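Local coordinates for protein leucine aminopeptidase (Parabacteroides distasonis, PDB 3TC8) that binds zinc and probably acts as a zinc-dependent exopeptidase of peptidase family M28, an aminopeptidase or a glutaminyl-peptide cyclotransferase, at residues A[66-71]-A[180-185]; A[95-100]-A[147-152]; A[106-111]-A[164-169]; A[211-216]-A[241-246]; A[233-238]-A[298-303]. One frame throughout, in Å; residues are numbered along the deposited sequence. Where two conformers were deposited one is given.

How the contacts relate
The five contacts lie in one chain built round a mixed sheet. Contacts 1 and 2 both reach that sheet, contact 1 at strand 64-73, one edge of the sheet, and contact 2 between strands 96-102 and 150-156. They touch where W182 packs on L98. Contact 2 also touches contact 5, through L99 and V302 of helix 292-308. Contact 3 joins two loops, its centre about 35 Å from that of contact 2. Contacts 4 and 5 hold the two ends of helix 213-233, their centres about 17 Å apart. Along the chain contacts 2 and 3 interleave inside the loop closed by contact 1; contacts 4 and 5 follow, also interleaved. Only contact 3 lies by the zinc site; the others join parts of the fold away from it.

Contact 1: A[66-71]-A[180-185]; sequences YQQEAI and QFWAKN
The ring of F181 has A70 CB over the centre of one face, 3.7 Å from the ring centroid and 9° off the ring normal. This is a CH-pi contact. The opposite face carries N185 ND2, shifted toward the rim. That amide is held by a hydrogen bond to F181 O, which also accepts from N185 N. Q68 CD sits at the edge of the F181 ring, in its plane, 3.8 Å from F181 CE2. The Q68 amide stands nearly upright to the ring, with the two planes 87° apart. Q68 OE1 comes to the edge of the W182 indole, 3.5 Å from W182 CD1. Helix 177-184 is packed here against strand 64-73, the outermost strand of the mixed sheet on this side. Q68 and A70 alternate with E69 along the strand and point to the helix. CG of Q68 is anti to the backbone N (chi1 174°) and the chain runs on extended. NE2 of Q68 donates 2.7 Å to N185 O, nearly along the C=O axis, just past the helix end. Its OE1 accepts from N84 on the next strand, 79-89. An alanine in place of Q68 would probably leave N185 O without this donor and open a gap beside F181 and W182. The indole NE1 of W182 bonds to H187.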
# COMPACT_ATOMS: atom_id res chain seq x y z
N TYR A 66 4.27 -11.82 -11.53
CA TYR A 66 3.02 -12.56 -11.68
C TYR A 66 1.88 -11.58 -11.73
O TYR A 66 1.83 -10.69 -10.91
CB TYR A 66 2.79 -13.48 -10.47
CG TYR A 66 3.86 -14.39 -10.05
CD1 TYR A 66 4.96 -13.93 -9.36
CD2 TYR A 66 3.74 -15.74 -10.24
CE1 TYR A 66 5.94 -14.76 -8.89
CE2 TYR A 66 4.73 -16.62 -9.80
CZ TYR A 66 5.82 -16.11 -9.10
OH TYR A 66 6.82 -16.97 -8.67
N GLN A 67 0.99 -11.71 -12.69
CA GLN A 67 -0.20 -10.89 -12.77
C GLN A 67 -1.40 -11.75 -12.50
O GLN A 67 -1.75 -12.58 -13.34
CB GLN A 67 -0.28 -10.16 -14.12
CG GLN A 67 0.94 -9.24 -14.33
CD GLN A 67 0.83 -8.45 -15.62
OE1 GLN A 67 -0.12 -7.74 -15.82
NE2 GLN A 67 1.79 -8.58 -16.49
N GLN A 68 -1.98 -11.62 -11.34
CA GLN A 68 -3.06 -12.47 -10.92
C GLN A 68 -4.38 -11.80 -11.27
O GLN A 68 -4.73 -10.84 -10.64
CB GLN A 68 -2.92 -12.71 -9.43
CG GLN A 68 -4.06 -13.47 -8.83
CD GLN A 68 -3.80 -13.71 -7.33
OE1 GLN A 68 -3.80 -12.81 -6.54
NE2 GLN A 68 -3.55 -14.99 -6.99
N GLU A 69 -5.04 -12.29 -12.30
CA GLU A 69 -6.29 -11.69 -12.74
C GLU A 69 -7.46 -12.49 -12.21
O GLU A 69 -7.46 -13.70 -12.30
CB GLU A 69 -6.32 -11.61 -14.25
CG GLU A 69 -5.23 -10.69 -14.77
CD GLU A 69 -5.16 -10.59 -16.23
OE1 GLU A 69 -4.65 -11.55 -16.86
OE2 GLU A 69 -5.56 -9.55 -16.76
N ALA A 70 -8.48 -11.82 -11.69
CA ALA A 70 -9.64 -12.48 -11.15
C ALA A 70 -10.82 -11.54 -11.26
O ALA A 70 -10.66 -10.32 -11.11
CB ALA A 70 -9.44 -12.86 -9.70
N ILE A 71 -12.01 -12.09 -11.47
CA ILE A 71 -13.23 -11.30 -11.41
C ILE A 71 -13.74 -11.29 -9.97
O ILE A 71 -14.08 -12.37 -9.43
CB ILE A 71 -14.30 -11.83 -12.38
CG1 ILE A 71 -13.69 -12.06 -13.76
CG2 ILE A 71 -15.47 -10.86 -12.46
CD1 ILE A 71 -13.25 -10.74 -14.38
N GLN A 180 -8.11 -10.27 -0.31
CA GLN A 180 -8.89 -11.42 0.08
C GLN A 180 -8.72 -12.57 -0.91
O GLN A 180 -8.64 -13.73 -0.53
CB GLN A 180 -10.37 -11.05 0.26
CG GLN A 180 -10.63 -10.16 1.51
CD GLN A 180 -12.09 -9.84 1.63
OE1 GLN A 180 -12.90 -10.76 1.83
NE2 GLN A 180 -12.47 -8.60 1.44
N PHE A 181 -8.77 -12.27 -2.22
CA PHE A 181 -8.63 -13.27 -3.23
C PHE A 181 -7.25 -13.92 -3.15
O PHE A 181 -7.13 -15.14 -3.15
CB PHE A 181 -8.85 -12.69 -4.61
CG PHE A 181 -8.71 -13.74 -5.69
CD1 PHE A 181 -9.78 -14.54 -6.00
CD2 PHE A 181 -7.50 -13.96 -6.32
CE1 PHE A 181 -9.65 -15.56 -6.92
CE2 PHE A 181 -7.38 -15.00 -7.28
CZ PHE A 181 -8.45 -15.79 -7.54
N TRP A 182 -6.20 -13.10 -3.09
CA TRP A 182 -4.84 -13.60 -3.08
C TRP A 182 -4.56 -14.46 -1.84
O TRP A 182 -3.88 -15.47 -1.92
CB TRP A 182 -3.88 -12.40 -3.12
CG TRP A 182 -2.43 -12.80 -2.96
CD1 TRP A 182 -1.56 -13.22 -3.93
CD2 TRP A 182 -1.72 -12.85 -1.71
NE1 TRP A 182 -0.36 -13.51 -3.34
CE2 TRP A 182 -0.42 -13.30 -1.98
CE3 TRP A 182 -2.04 -12.49 -0.42
CZ2 TRP A 182 0.55 -13.40 -0.98
CZ3 TRP A 182 -1.08 -12.63 0.59
CH2 TRP A 182 0.19 -13.07 0.30
N ALA A 183 -5.07 -14.02 -0.70
CA ALA A 183 -4.75 -14.72 0.54
C ALA A 183 -5.28 -16.15 0.50
O ALA A 183 -4.70 -17.05 1.11
CB ALA A 183 -5.24 -13.96 1.74
N LYS A 184 -6.41 -16.34 -0.18
CA LYS A 184 -6.99 -17.65 -0.35
C LYS A 184 -6.37 -18.40 -1.53
O LYS A 184 -6.36 -19.61 -1.51
CB LYS A 184 -8.51 -17.47 -0.59
CG LYS A 184 -9.29 -18.72 -0.83
CD LYS A 184 -10.80 -18.44 -1.03
CE LYS A 184 -11.56 -19.68 -1.41
NZ LYS A 184 -11.27 -20.81 -0.54
N ASN A 185 -5.88 -17.69 -2.53
CA ASN A 185 -5.35 -18.21 -3.78
C ASN A 185 -3.99 -17.56 -4.05
O ASN A 185 -3.88 -16.74 -4.94
CB ASN A 185 -6.28 -17.83 -4.95
CG ASN A 185 -7.66 -18.39 -4.80
OD1 ASN A 185 -7.89 -19.58 -5.03
ND2 ASN A 185 -8.61 -17.56 -4.40

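Contact 2: A[95-100]-A[147-152]; sequences KRVLLF and PGIGID
V97 and I151 meet on one face of the sheet, where I151 CD1 fits against V97 CB at 3.9 Å. In the conformer given, I149 CD1 also comes to V97 CG2; how tight this is stays doubtful, since I149 has two conformers. L99 crosses I151 obliquely, and its CD1 rests on I151 CG2. On the other face, which L98 shares, R96 and D152 form a polar pair. There the R96 chain bends at chi3 (65°), and its guanidinium folds over G150. G150 CA lies under the rim of one guanidinium face, and a side chain at G150 would collide with NH1 of R96. The guanidinium therefore fills the place that the glycine does not use. R96 grips D152 side-on in a salt bridge. NE donates 2.8 Å to D152 OD2 on the syn side, and NH2 donates 2.9 Å to D152 OD1 from above the carboxylate plane. Y191 and S88 also bond to this carboxylate. Four backbone hydrogen bonds join the two parallel strands: G150 N to K95 O, V97 N to G150 O, D152 N to V97 O and L99 N to D152 O. Strands 96-102 and 150-156 are neighbours in the mixed sheet. Helices 125-144 and 292-308 cover L99 and I151, while helix 250-258 packs on L98 from the other face.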
# COMPACT_ATOMS: atom_id res chain seq x y z
N LYS A 95 13.40 -17.83 2.75
CA LYS A 95 13.25 -16.73 3.71
C LYS A 95 12.89 -15.48 2.93
O LYS A 95 13.63 -15.03 2.04
CB LYS A 95 14.52 -16.53 4.53
CG LYS A 95 15.00 -17.81 5.20
CD LYS A 95 15.95 -17.52 6.35
CE LYS A 95 16.89 -18.69 6.63
NZ LYS A 95 18.03 -18.70 5.63
N ARG A 96 11.71 -14.96 3.24
CA ARG A 96 11.10 -13.88 2.45
C ARG A 96 10.45 -12.84 3.33
O ARG A 96 10.07 -13.11 4.46
CB ARG A 96 10.05 -14.46 1.52
CG ARG A 96 10.55 -15.67 0.78
CD ARG A 96 9.73 -16.02 -0.44
NE ARG A 96 9.77 -15.00 -1.49
CZ ARG A 96 10.82 -14.79 -2.26
NH1 ARG A 96 11.90 -15.58 -2.22
NH2 ARG A 96 10.78 -13.81 -3.17
N VAL A 97 10.38 -11.62 2.78
CA VAL A 97 9.62 -10.54 3.35
C VAL A 97 8.65 -10.04 2.29
O VAL A 97 9.00 -9.90 1.13
CB VAL A 97 10.52 -9.40 3.83
CG1 VAL A 97 9.72 -8.16 4.20
CG2 VAL A 97 11.35 -9.90 5.02
N LEU A 98 7.40 -9.82 2.69
CA LEU A 98 6.33 -9.29 1.88
C LEU A 98 6.16 -7.80 2.10
O LEU A 98 5.92 -7.39 3.22
CB LEU A 98 5.05 -10.04 2.23
CG LEU A 98 3.77 -9.53 1.54
CD1 LEU A 98 3.82 -9.65 0.07
CD2 LEU A 98 2.54 -10.23 2.16
N LEU A 99 6.23 -7.04 1.01
CA LEU A 99 6.00 -5.57 1.05
C LEU A 99 4.84 -5.31 0.10
O LEU A 99 4.85 -5.75 -1.04
CB LEU A 99 7.25 -4.82 0.57
CG LEU A 99 8.53 -5.09 1.33
CD1 LEU A 99 9.69 -4.28 0.70
CD2 LEU A 99 8.43 -4.79 2.81
N PHE A 100 3.84 -4.54 0.58
CA PHE A 100 2.59 -4.46 -0.20
C PHE A 100 1.92 -3.15 -0.05
O PHE A 100 2.19 -2.36 0.85
CB PHE A 100 1.67 -5.67 0.07
CG PHE A 100 1.23 -5.89 1.50
CD1 PHE A 100 2.10 -6.35 2.48
CD2 PHE A 100 -0.10 -5.76 1.85
CE1 PHE A 100 1.69 -6.67 3.74
CE2 PHE A 100 -0.52 -6.08 3.14
CZ PHE A 100 0.34 -6.54 4.07
N PRO A 147 19.23 -7.66 -1.11
CA PRO A 147 19.34 -7.64 0.33
C PRO A 147 19.72 -8.93 0.99
O PRO A 147 20.06 -8.92 2.17
CB PRO A 147 17.96 -7.19 0.80
CG PRO A 147 17.04 -7.64 -0.27
CD PRO A 147 17.84 -7.47 -1.53
N GLY A 148 19.70 -10.04 0.30
CA GLY A 148 20.08 -11.30 1.03
C GLY A 148 18.94 -12.13 1.58
O GLY A 148 19.16 -13.23 2.06
N ILE A 149 17.73 -11.62 1.47
CA ILE A 149 16.51 -12.35 1.71
C ILE A 149 15.62 -12.14 0.52
O ILE A 149 15.82 -11.20 -0.25
CB ILE A 149 15.82 -11.86 2.96
CG1 ILE A 149 15.66 -10.34 2.97
CG2 ILE A 149 16.64 -12.29 4.16
CD1 ILE A 149 14.55 -9.88 3.81
N GLY A 150 14.68 -13.04 0.32
CA GLY A 150 13.73 -12.85 -0.75
C GLY A 150 12.77 -11.72 -0.43
O GLY A 150 12.42 -11.55 0.73
N ILE A 151 12.39 -10.95 -1.43
CA ILE A 151 11.40 -9.90 -1.26
C ILE A 151 10.32 -10.08 -2.28
O ILE A 151 10.59 -10.23 -3.48
CB ILE A 151 12.01 -8.48 -1.49
CG1 ILE A 151 13.20 -8.23 -0.53
CG2 ILE A 151 10.93 -7.43 -1.32
CD1 ILE A 151 12.88 -8.13 0.94
N ASP A 152 9.07 -10.05 -1.84
CA ASP A 152 7.92 -10.00 -2.74
C ASP A 152 7.27 -8.63 -2.58
O ASP A 152 6.95 -8.24 -1.48
CB ASP A 152 6.93 -11.11 -2.42
CG ASP A 152 7.61 -12.46 -2.48
OD1 ASP A 152 8.04 -12.83 -3.59
OD2 ASP A 152 7.76 -13.09 -1.39

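Contact 3: A[106-111]-A[164-169]; sequences RPYSDH and PEFVTD
D110 reaches from its loop to P164 and E165. Its CB lies 4.1 Å from F166 CE2, oblique to that ring. CG, between the backbone N and the carbonyl carbon (chi1 51°), lies 3.9 Å from P164 CB. OD1 turns back to its own loop and accepts 2.8 Å from R106 NE on the syn side. OD2 lies 3.2 Å from P164 CA. It takes R106 NH2 from above the carboxylate plane, and with its anti lone pair it accepts 3.0 Å from E165 N. The bond from E165 N ties the start of the type I beta turn from P164 to V167. These are loops of the M28 peptidase domain beside the zinc site, and R106 also packs on H281, a zinc ligand. NH1 of R106 bonds to the backbone O of D160, another ligand. An alanine in place of D110 would probably leave the R106 guanidinium without its anionic mate and the turn less firmly tied. Y108 takes the edge of F166 on one face, T-shaped, with planes at 84° and centroids 5.4 Å apart. P164 CG makes a CH-pi contact with the same ring. The Y108 OH bonds to Y75 OH. A water bridges H111 NE2 and E165 OE2, donating 2.7 Å to E165 OE2.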
# COMPACT_ATOMS: atom_id res chain seq x y z
N ARG A 106 -10.30 4.77 -5.50
CA ARG A 106 -11.71 4.70 -5.16
C ARG A 106 -12.56 5.37 -6.25
O ARG A 106 -12.27 6.49 -6.66
CB ARG A 106 -11.92 5.36 -3.81
CG ARG A 106 -13.36 5.30 -3.27
CD ARG A 106 -13.36 5.22 -1.77
NE ARG A 106 -14.70 5.22 -1.16
CZ ARG A 106 -15.44 4.13 -1.07
NH1 ARG A 106 -15.10 3.01 -1.66
NH2 ARG A 106 -16.63 4.17 -0.48
N PRO A 107 -13.70 4.78 -6.58
CA PRO A 107 -14.59 5.37 -7.60
C PRO A 107 -15.50 6.49 -7.09
O PRO A 107 -16.27 7.03 -7.87
CB PRO A 107 -15.40 4.19 -8.07
CG PRO A 107 -15.47 3.28 -6.89
CD PRO A 107 -14.08 3.37 -6.32
N TYR A 108 -15.40 6.77 -5.82
CA TYR A 108 -16.23 7.72 -5.11
C TYR A 108 -15.36 8.68 -4.32
O TYR A 108 -14.22 8.38 -3.99
CB TYR A 108 -17.18 7.02 -4.12
CG TYR A 108 -17.89 5.81 -4.64
CD1 TYR A 108 -18.67 5.85 -5.78
CD2 TYR A 108 -17.72 4.58 -4.03
CE1 TYR A 108 -19.31 4.72 -6.24
CE2 TYR A 108 -18.34 3.41 -4.50
CZ TYR A 108 -19.11 3.51 -5.62
OH TYR A 108 -19.75 2.37 -6.06
N SER A 109 -15.91 9.84 -4.03
CA SER A 109 -15.33 10.82 -3.10
C SER A 109 -16.34 11.06 -1.99
O SER A 109 -16.86 12.14 -1.81
CB SER A 109 -14.94 12.09 -3.82
OG SER A 109 -14.06 11.82 -4.89
N ASP A 110 -16.63 9.97 -1.24
CA ASP A 110 -17.82 9.93 -0.40
C ASP A 110 -17.70 10.67 0.91
O ASP A 110 -18.70 10.80 1.58
CB ASP A 110 -18.33 8.50 -0.22
CG ASP A 110 -17.26 7.48 0.22
OD1 ASP A 110 -16.10 7.52 -0.24
OD2 ASP A 110 -17.66 6.56 1.01
N HIS A 111 -16.52 11.21 1.19
CA HIS A 111 -16.32 12.12 2.29
C HIS A 111 -16.13 13.57 1.85
O HIS A 111 -15.86 14.46 2.65
CB HIS A 111 -15.19 11.67 3.19
CG HIS A 111 -15.54 10.48 4.00
ND1 HIS A 111 -15.99 10.58 5.29
CD2 HIS A 111 -15.58 9.16 3.69
CE1 HIS A 111 -16.30 9.38 5.73
NE2 HIS A 111 -16.02 8.48 4.80
N PRO A 164 -19.94 2.85 0.01
CA PRO A 164 -19.76 4.27 0.30
C PRO A 164 -20.75 4.79 1.34
O PRO A 164 -21.79 4.18 1.62
CB PRO A 164 -19.98 4.92 -1.06
CG PRO A 164 -20.91 4.01 -1.74
CD PRO A 164 -20.56 2.63 -1.30
N GLU A 165 -20.45 5.97 1.83
CA GLU A 165 -21.25 6.59 2.88
C GLU A 165 -22.70 6.78 2.49
O GLU A 165 -23.56 6.74 3.34
CB GLU A 165 -20.67 7.94 3.26
CG GLU A 165 -19.29 7.86 3.90
CD GLU A 165 -19.30 7.13 5.23
OE1 GLU A 165 -19.78 7.73 6.18
OE2 GLU A 165 -18.86 5.97 5.31
N PHE A 166 -22.97 6.95 1.19
CA PHE A 166 -24.34 7.23 0.72
C PHE A 166 -25.14 5.97 0.45
O PHE A 166 -26.30 6.09 0.04
CB PHE A 166 -24.28 8.17 -0.52
CG PHE A 166 -23.43 7.65 -1.65
CD1 PHE A 166 -23.89 6.71 -2.53
CD2 PHE A 166 -22.16 8.16 -1.86
CE1 PHE A 166 -23.12 6.26 -3.58
CE2 PHE A 166 -21.36 7.71 -2.91
CZ PHE A 166 -21.83 6.76 -3.78
N VAL A 167 -24.57 4.79 0.67
CA VAL A 167 -25.31 3.53 0.54
C VAL A 167 -25.62 3.00 1.92
O VAL A 167 -24.74 2.83 2.75
CB VAL A 167 -24.48 2.50 -0.27
CG1 VAL A 167 -25.00 1.07 -0.16
CG2 VAL A 167 -24.40 2.92 -1.76
N THR A 168 -26.90 2.72 2.18
CA THR A 168 -27.36 2.25 3.48
C THR A 168 -27.25 0.75 3.69
O THR A 168 -27.07 0.32 4.82
CB THR A 168 -28.80 2.73 3.75
OG1 THR A 168 -29.64 2.20 2.73
CG2 THR A 168 -28.91 4.25 3.80
N ASP A 169 -27.33 -0.05 2.64
CA ASP A 169 -27.19 -1.49 2.80
C ASP A 169 -25.78 -1.86 3.24
O ASP A 169 -24.80 -1.18 2.86
CB ASP A 169 -27.53 -2.20 1.49
CG ASP A 169 -29.02 -2.57 1.39
OD1 ASP A 169 -29.90 -2.13 2.23
OD2 ASP A 169 -29.32 -3.33 0.43
O HOH W 1 -16.20 5.56 5.01

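Contact 4: A[211-216]-A[241-246]; sequences KEQQSL and NAAGGA
The N-terminus of helix 213-233 is tied here to the loop 241-246. K211 and Q213 carry most of the junction, and E212 caps the helix. E212 is the N-cap. Its carboxylate accepts from S215 N and S215 OG on OE1, and from Q214 N on OE2. A bend at chi2 (-80°) turns the carboxylate back toward this first turn, while its CG lies 3.4 Å from G245 O. The next residue faces the loop. Q213 N donates 3.0 Å to G245 O from above the carbonyl plane. Q213 NE2 donates 3.1 Å to G244 O, with the acceptor in the plane of the amide. Q213 CB also meets A246 CB at 3.9 Å. Just before the helix, K211 and A243 form a parallel bridge. K211 N donates to A242 O, and G244 N donates 2.8 Å to K211 O. In the conformer given for N241, the extended K211 side chain lies beside that of N241, both pointing the same way, and NZ donates to N241 OD1. NZ also makes a salt bridge with E224, further along helix 213-233. E212 OE1 and OE2 have further donors in H251 NE2 and I247 N. The loop leads from strand 239-240 to helix 250-258, whose H251 meets the capped end of helix 213-233.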
# COMPACT_ATOMS: atom_id res chain seq x y z
N LYS A 211 1.54 3.43 15.85
CA LYS A 211 1.61 1.97 15.92
C LYS A 211 0.16 1.44 15.87
O LYS A 211 -0.61 1.59 16.85
CB LYS A 211 2.34 1.54 17.18
CG LYS A 211 3.75 2.06 17.26
CD LYS A 211 4.44 1.62 18.52
CE LYS A 211 5.76 2.24 18.72
NZ LYS A 211 6.34 1.78 20.05
N GLU A 212 -0.22 0.88 14.73
CA GLU A 212 -1.62 0.54 14.51
C GLU A 212 -2.00 -0.72 15.29
O GLU A 212 -1.20 -1.62 15.47
CB GLU A 212 -1.80 0.45 12.98
CG GLU A 212 -3.20 0.18 12.49
CD GLU A 212 -3.66 -1.25 12.57
OE1 GLU A 212 -2.82 -2.14 12.30
OE2 GLU A 212 -4.87 -1.49 12.89
N GLN A 213 -3.25 -0.79 15.74
CA GLN A 213 -3.63 -1.84 16.71
C GLN A 213 -3.57 -3.25 16.17
O GLN A 213 -3.04 -4.13 16.83
CB GLN A 213 -5.03 -1.60 17.27
CG GLN A 213 -5.07 -0.47 18.24
CD GLN A 213 -4.25 -0.70 19.46
OE1 GLN A 213 -4.23 -1.79 20.00
NE2 GLN A 213 -3.43 0.30 19.80
N GLN A 214 -4.06 -3.48 14.93
CA GLN A 214 -4.02 -4.84 14.40
C GLN A 214 -2.57 -5.30 14.17
O GLN A 214 -2.22 -6.45 14.40
CB GLN A 214 -4.80 -4.97 13.11
CG GLN A 214 -6.27 -4.60 13.27
CD GLN A 214 -7.10 -5.09 12.10
OE1 GLN A 214 -7.53 -6.26 12.09
NE2 GLN A 214 -7.31 -4.25 11.11
N SER A 215 -1.73 -4.34 13.76
CA SER A 215 -0.31 -4.56 13.55
C SER A 215 0.36 -4.95 14.85
O SER A 215 1.19 -5.87 14.89
CB SER A 215 0.30 -3.24 13.02
OG SER A 215 -0.24 -2.84 11.79
N LEU A 216 0.07 -4.21 15.92
CA LEU A 216 0.62 -4.56 17.23
C LEU A 216 0.14 -5.92 17.73
O LEU A 216 0.91 -6.71 18.26
CB LEU A 216 0.24 -3.48 18.23
CG LEU A 216 0.98 -2.16 18.21
CD1 LEU A 216 0.23 -1.11 19.01
CD2 LEU A 216 2.43 -2.34 18.61
N ASN A 241 6.09 7.34 18.33
CA ASN A 241 6.25 6.26 19.28
C ASN A 241 5.06 6.19 20.21
O ASN A 241 5.17 6.46 21.42
CB ASN A 241 7.54 6.46 20.07
CG ASN A 241 8.03 5.16 20.73
OD1 ASN A 241 7.66 4.04 20.31
ND2 ASN A 241 8.88 5.31 21.75
N ALA A 242 3.92 5.85 19.65
CA ALA A 242 2.68 5.79 20.36
C ALA A 242 1.72 4.87 19.65
O ALA A 242 1.74 4.77 18.42
CB ALA A 242 2.06 7.19 20.56
N ALA A 243 0.80 4.29 20.39
CA ALA A 243 -0.28 3.48 19.85
C ALA A 243 -1.31 4.32 19.14
O ALA A 243 -1.69 5.41 19.61
CB ALA A 243 -0.96 2.65 20.95
N GLY A 244 -1.71 3.86 17.97
CA GLY A 244 -2.76 4.45 17.21
C GLY A 244 -4.03 3.69 17.36
O GLY A 244 -4.22 2.92 18.29
N GLY A 245 -4.89 3.90 16.39
CA GLY A 245 -6.18 3.22 16.31
C GLY A 245 -6.11 1.91 15.55
O GLY A 245 -5.05 1.53 15.01
N ALA A 246 -7.21 1.18 15.56
CA ALA A 246 -7.39 0.00 14.73
C ALA A 246 -7.90 0.44 13.36
O ALA A 246 -8.88 1.18 13.29
CB ALA A 246 -8.37 -0.96 15.34

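Contact 5: A[233-238]-A[298-303]; sequences LGYGKY and AGQTVL
Y235 and T301 slide past each other in opposite directions. Y235 CD2 comes 3.6 Å from T301 OG1, which lies oblique to the ring. Y235 also crosses Q300 at a slant, with the ring and amide planes 31° apart. Y235 CE2 touches Q300 CB at 3.9 Å, and the hydroxyl oxygen of Y235 reaches Q300 CG at 4.0 Å. The ring lies against the aliphatic start of Q300. Beyond CG the chain bends at chi2 (65°), and the amide end leads away to other partners: Q300 OE1 accepts from F22 N and K296 NZ, and NE2 bonds to P20 O. Helix 213-233 ends here in a Schellman motif, with G234 at positive phi. Past the turn, Y235 packs on helix 292-308. The carbonyl O of L233 lies over the centre of one face of the Y235 ring, 4.1 Å above its plane. L233 points to the same helix. Its CD1 lies 4.0 Å from both Q300 O and T301 CA, and 4.1 Å from T301 OG1. No hydrogen bond crosses between the two segments. T301 OG1 is bonded instead to A297 O, one turn back in its own helix. V226 and A230 of helix 213-233 also touch T301.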
# COMPACT_ATOMS: atom_id res chain seq x y z
N LEU A 233 17.30 6.40 12.43
CA LEU A 233 17.56 7.19 11.22
C LEU A 233 17.17 8.64 11.30
O LEU A 233 17.45 9.39 10.33
CB LEU A 233 16.85 6.55 10.02
CG LEU A 233 17.29 5.17 9.63
CD1 LEU A 233 16.33 4.61 8.62
CD2 LEU A 233 18.73 5.18 9.14
N GLY A 234 16.48 9.05 12.35
CA GLY A 234 16.06 10.42 12.50
C GLY A 234 14.66 10.73 11.95
O GLY A 234 14.37 11.91 11.76
N TYR A 235 13.84 9.71 11.80
CA TYR A 235 12.48 9.89 11.26
C TYR A 235 11.40 9.74 12.30
O TYR A 235 10.23 9.48 11.99
CB TYR A 235 12.24 8.92 10.12
CG TYR A 235 13.21 9.08 8.96
CD1 TYR A 235 13.37 10.29 8.33
CD2 TYR A 235 13.95 8.00 8.46
CE1 TYR A 235 14.26 10.45 7.26
CE2 TYR A 235 14.84 8.14 7.42
CZ TYR A 235 14.99 9.37 6.82
OH TYR A 235 15.91 9.48 5.81
N GLY A 236 11.73 9.98 13.56
CA GLY A 236 10.73 9.92 14.63
C GLY A 236 9.63 10.93 14.57
O GLY A 236 8.59 10.71 15.18
N LYS A 237 9.79 12.01 13.81
CA LYS A 237 8.65 12.95 13.65
C LYS A 237 7.56 12.40 12.75
O LYS A 237 6.45 12.89 12.76
CB LYS A 237 9.09 14.30 13.17
CG LYS A 237 9.52 14.38 11.79
CD LYS A 237 10.30 15.68 11.60
CE LYS A 237 10.53 16.00 10.14
NZ LYS A 237 9.33 16.66 9.57
N TYR A 238 7.90 11.36 11.98
CA TYR A 238 6.95 10.62 11.18
C TYR A 238 6.48 9.35 11.85
O TYR A 238 5.29 9.07 11.86
CB TYR A 238 7.52 10.28 9.78
CG TYR A 238 7.81 11.49 8.95
CD1 TYR A 238 6.79 12.14 8.26
CD2 TYR A 238 9.07 12.06 8.93
CE1 TYR A 238 7.06 13.28 7.51
CE2 TYR A 238 9.33 13.21 8.19
CZ TYR A 238 8.32 13.83 7.52
OH TYR A 238 8.60 14.98 6.81
N ALA A 298 9.37 7.10 5.07
CA ALA A 298 8.80 5.78 4.96
C ALA A 298 9.72 4.83 4.25
O ALA A 298 9.97 3.69 4.67
CB ALA A 298 7.43 5.85 4.31
N GLY A 299 10.19 5.25 3.08
CA GLY A 299 10.95 4.37 2.24
C GLY A 299 12.32 4.00 2.78
O GLY A 299 12.72 2.83 2.65
N GLN A 300 13.02 4.98 3.31
CA GLN A 300 14.34 4.69 3.84
C GLN A 300 14.24 3.78 5.06
O GLN A 300 15.12 2.93 5.25
CB GLN A 300 15.08 6.00 4.17
CG GLN A 300 16.59 5.76 4.40
CD GLN A 300 17.27 5.27 3.16
OE1 GLN A 300 17.11 5.88 2.11
NE2 GLN A 300 17.97 4.15 3.23
N THR A 301 13.22 3.97 5.88
CA THR A 301 13.02 3.08 7.03
C THR A 301 12.81 1.65 6.58
O THR A 301 13.40 0.71 7.13
CB THR A 301 11.88 3.60 7.92
OG1 THR A 301 12.21 4.88 8.43
CG2 THR A 301 11.54 2.65 9.07
N VAL A 302 11.97 1.43 5.54
CA VAL A 302 11.75 0.10 5.08
C VAL A 302 13.06 -0.51 4.55
O VAL A 302 13.36 -1.68 4.80
CB VAL A 302 10.61 0.04 4.02
CG1 VAL A 302 10.55 -1.31 3.37
CG2 VAL A 302 9.28 0.41 4.66
N LEU A 303 13.83 0.25 3.77
CA LEU A 303 15.11 -0.29 3.29
C LEU A 303 16.01 -0.71 4.46
O LEU A 303 16.65 -1.73 4.43
CB LEU A 303 15.84 0.75 2.42
CG LEU A 303 15.23 1.00 1.05
CD1 LEU A 303 15.98 2.11 0.35
CD2 LEU A 303 15.22 -0.24 0.19